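Local coordinates for protein small COPII coat GTPase SAR1 (Encephalitozoon cuniculi, PDB 6VS4) that belongs to the ADP-ribosylation factor family of small GTPases, binds GDP, and probably serves in COPII coat assembly, at residues F31-F36 / S63-M68. Residues are numbered along the deposited sequence; the frame is centred on the assembly and turned at random.
Sequences FVKSLF and STDVYM
The carboxylate of D65 receives the ammonium of K33 from its oxygen end, opposite CB. The approach is lopsided. K33 NZ forms a salt bridge with D65 OD2 at 3.3 Å, while D65 OD1 is 3.9 Å from the same nitrogen. I78 and I80 of strand 75-80 also touch the D65 side chain. The other flat group is the F31 ring. L35 CG sits over one face, 4.2 Å above the plane and offset toward the rim. The F31 side chain also touches I201 and A206.

K33 belongs to the long N-terminal helix 9-33, which precedes the first strand of the nucleotide-binding fold of small GTPases. D65 lies on the loop between helix 52-59 and the short edge strand 67-68. The salt bridge joins the helix to that loop. Such an added edge strand is consistent with the GDP-bound form of Arf-family proteins.

The K33 chain leaves with CG anti to the backbone N (chi1 -179°), then bends at chi2 and chi3 before its nitrogen meets D65. D65 OD2 is shared: it also accepts the backbone N-H of S61. D65 OD1 accepts a weak hydrogen bond from T64 OG1 at 3.1 Å. Together these should limit rotation of the carboxylate. T64 OG1 stands 4.0 Å from K33 NZ, at the margin of the contact.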
ATOM      1  N   PHE A  31      -8.922  13.367  11.952  1.00 54.23           N
ATOM      2  CA  PHE A  31      -8.498  14.732  12.218  1.00 57.89           C
ATOM      3  C   PHE A  31      -9.684  15.615  12.580  1.00 62.72           C
ATOM      4  O   PHE A  31      -9.621  16.395  13.536  1.00 70.60           O
ATOM      5  CB  PHE A  31      -7.763  15.285  10.999  1.00 66.27           C
ATOM      6  CG  PHE A  31      -7.685  16.783  10.964  1.00 76.66           C
ATOM      7  CD1 PHE A  31      -6.636  17.446  11.580  1.00 82.36           C
ATOM      8  CD2 PHE A  31      -8.655  17.529  10.312  1.00 79.44           C
ATOM      9  CE1 PHE A  31      -6.557  18.826  11.547  1.00 85.58           C
ATOM     10  CE2 PHE A  31      -8.585  18.907  10.281  1.00 84.45           C
ATOM     11  CZ  PHE A  31      -7.533  19.556  10.897  1.00 84.81           C
ATOM     12  N   VAL A  32     -10.783  15.481  11.842  1.00 56.45           N
ATOM     13  CA  VAL A  32     -11.946  16.322  12.084  1.00 61.32           C
ATOM     14  C   VAL A  32     -12.615  15.940  13.395  1.00 65.07           C
ATOM     15  O   VAL A  32     -12.977  16.807  14.199  1.00 68.62           O
ATOM     16  CB  VAL A  32     -12.912  16.225  10.892  1.00 68.92           C
ATOM     17  CG1 VAL A  32     -14.308  16.676  11.287  1.00 73.49           C
ATOM     18  CG2 VAL A  32     -12.368  17.037   9.727  1.00 67.92           C
ATOM     19  N   LYS A  33     -12.766  14.638  13.641  1.00 68.24           N
ATOM     20  CA  LYS A  33     -13.366  14.173  14.885  1.00 67.13           C
ATOM     21  C   LYS A  33     -12.584  14.661  16.103  1.00 68.26           C
ATOM     22  O   LYS A  33     -13.172  14.892  17.165  1.00 80.69           O
ATOM     23  CB  LYS A  33     -13.458  12.645  14.859  1.00 64.95           C
ATOM     24  CG  LYS A  33     -14.096  12.002  16.076  1.00 78.06           C
ATOM     25  CD  LYS A  33     -15.190  11.018  15.674  1.00 92.64           C
ATOM     26  CE  LYS A  33     -14.693  10.002  14.661  1.00 97.19           C
ATOM     27  NZ  LYS A  33     -15.805   9.159  14.135  1.00 97.91           N
ATOM     28  N   SER A  34     -11.268  14.829  15.969  1.00 61.97           N
ATOM     29  CA  SER A  34     -10.425  15.272  17.076  1.00 59.05           C
ATOM     30  C   SER A  34     -10.411  16.785  17.255  1.00 66.31           C
ATOM     31  O   SER A  34      -9.844  17.268  18.242  1.00 66.93           O
ATOM     32  CB  SER A  34      -8.992  14.787  16.873  1.00 64.56           C
ATOM     33  OG  SER A  34      -8.323  15.644  15.970  1.00 74.83           O
ATOM     34  N   LEU A  35     -11.010  17.538  16.332  1.00 65.48           N
ATOM     35  CA  LEU A  35     -10.984  18.996  16.418  1.00 64.40           C
ATOM     36  C   LEU A  35     -11.816  19.507  17.581  1.00 60.32           C
ATOM     37  O   LEU A  35     -11.470  20.524  18.191  1.00 66.27           O
ATOM     38  CB  LEU A  35     -11.492  19.607  15.110  1.00 69.36           C
ATOM     39  CG  LEU A  35     -10.453  19.937  14.037  1.00 72.64           C
ATOM     40  CD1 LEU A  35     -11.084  20.762  12.936  1.00 69.89           C
ATOM     41  CD2 LEU A  35      -9.267  20.672  14.648  1.00 74.50           C
ATOM     42  N   PHE A  36     -12.905  18.829  17.900  1.00 57.84           N
ATOM     43  CA  PHE A  36     -13.863  19.303  18.882  1.00 59.87           C
ATOM     44  C   PHE A  36     -13.623  18.546  20.181  1.00 70.31           C
ATOM     45  O   PHE A  36     -13.892  17.343  20.264  1.00 72.80           O
ATOM     46  CB  PHE A  36     -15.284  19.105  18.361  1.00 66.94           C
ATOM     47  CG  PHE A  36     -15.524  19.751  17.023  1.00 69.23           C
ATOM     48  CD1 PHE A  36     -15.967  21.063  16.935  1.00 64.45           C
ATOM     49  CD2 PHE A  36     -15.275  19.052  15.850  1.00 67.96           C
ATOM     50  CE1 PHE A  36     -16.174  21.659  15.706  1.00 59.45           C
ATOM     51  CE2 PHE A  36     -15.478  19.641  14.618  1.00 69.04           C
ATOM     52  CZ  PHE A  36     -15.932  20.947  14.547  1.00 64.80           C
ATOM     53  N   SER A  63     -18.919   3.135  10.439  1.00105.81           N
ATOM     54  CA  SER A  63     -19.001   2.086  11.449  1.00109.83           C
ATOM     55  C   SER A  63     -19.674   2.575  12.729  1.00108.59           C
ATOM     56  O   SER A  63     -20.504   1.867  13.309  1.00115.50           O
ATOM     57  CB  SER A  63     -17.602   1.547  11.755  1.00109.60           C
ATOM     58  OG  SER A  63     -16.661   2.603  11.854  1.00106.96           O
ATOM     59  N   THR A  64     -19.307   3.767  13.203  1.00 94.85           N
ATOM     60  CA  THR A  64     -19.734   4.228  14.517  1.00 85.86           C
ATOM     61  C   THR A  64     -20.804   5.314  14.505  1.00 87.69           C
ATOM     62  O   THR A  64     -21.506   5.466  15.508  1.00 87.33           O
ATOM     63  CB  THR A  64     -18.519   4.738  15.314  1.00 78.07           C
ATOM     64  OG1 THR A  64     -17.952   5.880  14.662  1.00 79.55           O
ATOM     65  CG2 THR A  64     -17.462   3.658  15.400  1.00 69.84           C
ATOM     66  N   ASP A  65     -20.948   6.073  13.420  1.00 84.15           N
ATOM     67  CA  ASP A  65     -21.830   7.234  13.393  1.00 81.85           C
ATOM     68  C   ASP A  65     -23.104   6.925  12.614  1.00 76.35           C
ATOM     69  O   ASP A  65     -23.047   6.415  11.491  1.00 80.80           O
ATOM     70  CB  ASP A  65     -21.099   8.433  12.795  1.00 81.02           C
ATOM     71  CG  ASP A  65     -19.715   8.612  13.393  1.00 84.11           C
ATOM     72  OD1 ASP A  65     -19.576   8.465  14.627  1.00 86.20           O
ATOM     73  OD2 ASP A  65     -18.767   8.888  12.630  1.00 85.12           O
ATOM     74  N   VAL A  66     -24.251   7.259  13.202  1.00 66.68           N
ATOM     75  CA  VAL A  66     -25.554   6.866  12.677  1.00 64.59           C
ATOM     76  C   VAL A  66     -26.456   8.095  12.610  1.00 68.96           C
ATOM     77  O   VAL A  66     -26.625   8.807  13.608  1.00 70.11           O
ATOM     78  CB  VAL A  66     -26.192   5.770  13.555  1.00 66.34           C
ATOM     79  CG1 VAL A  66     -27.590   5.434  13.085  1.00 68.73           C
ATOM     80  CG2 VAL A  66     -25.318   4.527  13.556  1.00 67.15           C
ATOM     81  N   TYR A  67     -27.054   8.325  11.440  1.00 62.14           N
ATOM     82  CA  TYR A  67     -28.031   9.396  11.305  1.00 62.79           C
ATOM     83  C   TYR A  67     -29.248   9.112  12.177  1.00 67.47           C
ATOM     84  O   TYR A  67     -29.696   7.967  12.293  1.00 61.53           O
ATOM     85  CB  TYR A  67     -28.465   9.550   9.844  1.00 62.75           C
ATOM     86  CG  TYR A  67     -27.519  10.343   8.964  1.00 53.83           C
ATOM     87  CD1 TYR A  67     -26.591   9.705   8.148  1.00 56.33           C
ATOM     88  CD2 TYR A  67     -27.564  11.732   8.943  1.00 51.83           C
ATOM     89  CE1 TYR A  67     -25.730  10.430   7.339  1.00 56.25           C
ATOM     90  CE2 TYR A  67     -26.713  12.473   8.129  1.00 51.00           C
ATOM     91  CZ  TYR A  67     -25.798  11.817   7.330  1.00 63.18           C
ATOM     92  OH  TYR A  67     -24.950  12.548   6.521  1.00 65.37           O
ATOM     93  N   MET A  68     -29.781  10.167  12.796  1.00 58.02           N
ATOM     94  CA  MET A  68     -30.978  10.028  13.613  1.00 66.49           C
ATOM     95  C   MET A  68     -32.182  10.504  12.819  1.00 75.08           C
ATOM     96  O   MET A  68     -32.078  11.470  12.051  1.00 68.91           O
ATOM     97  CB  MET A  68     -30.877  10.857  14.897  1.00 65.51           C
ATOM     98  CG  MET A  68     -29.659  10.561  15.767  1.00 81.02           C
ATOM     99  SD  MET A  68     -29.604   8.924  16.514  1.00104.70           S
ATOM    100  CE  MET A  68     -28.447   9.219  17.856  1.00107.75           C
TER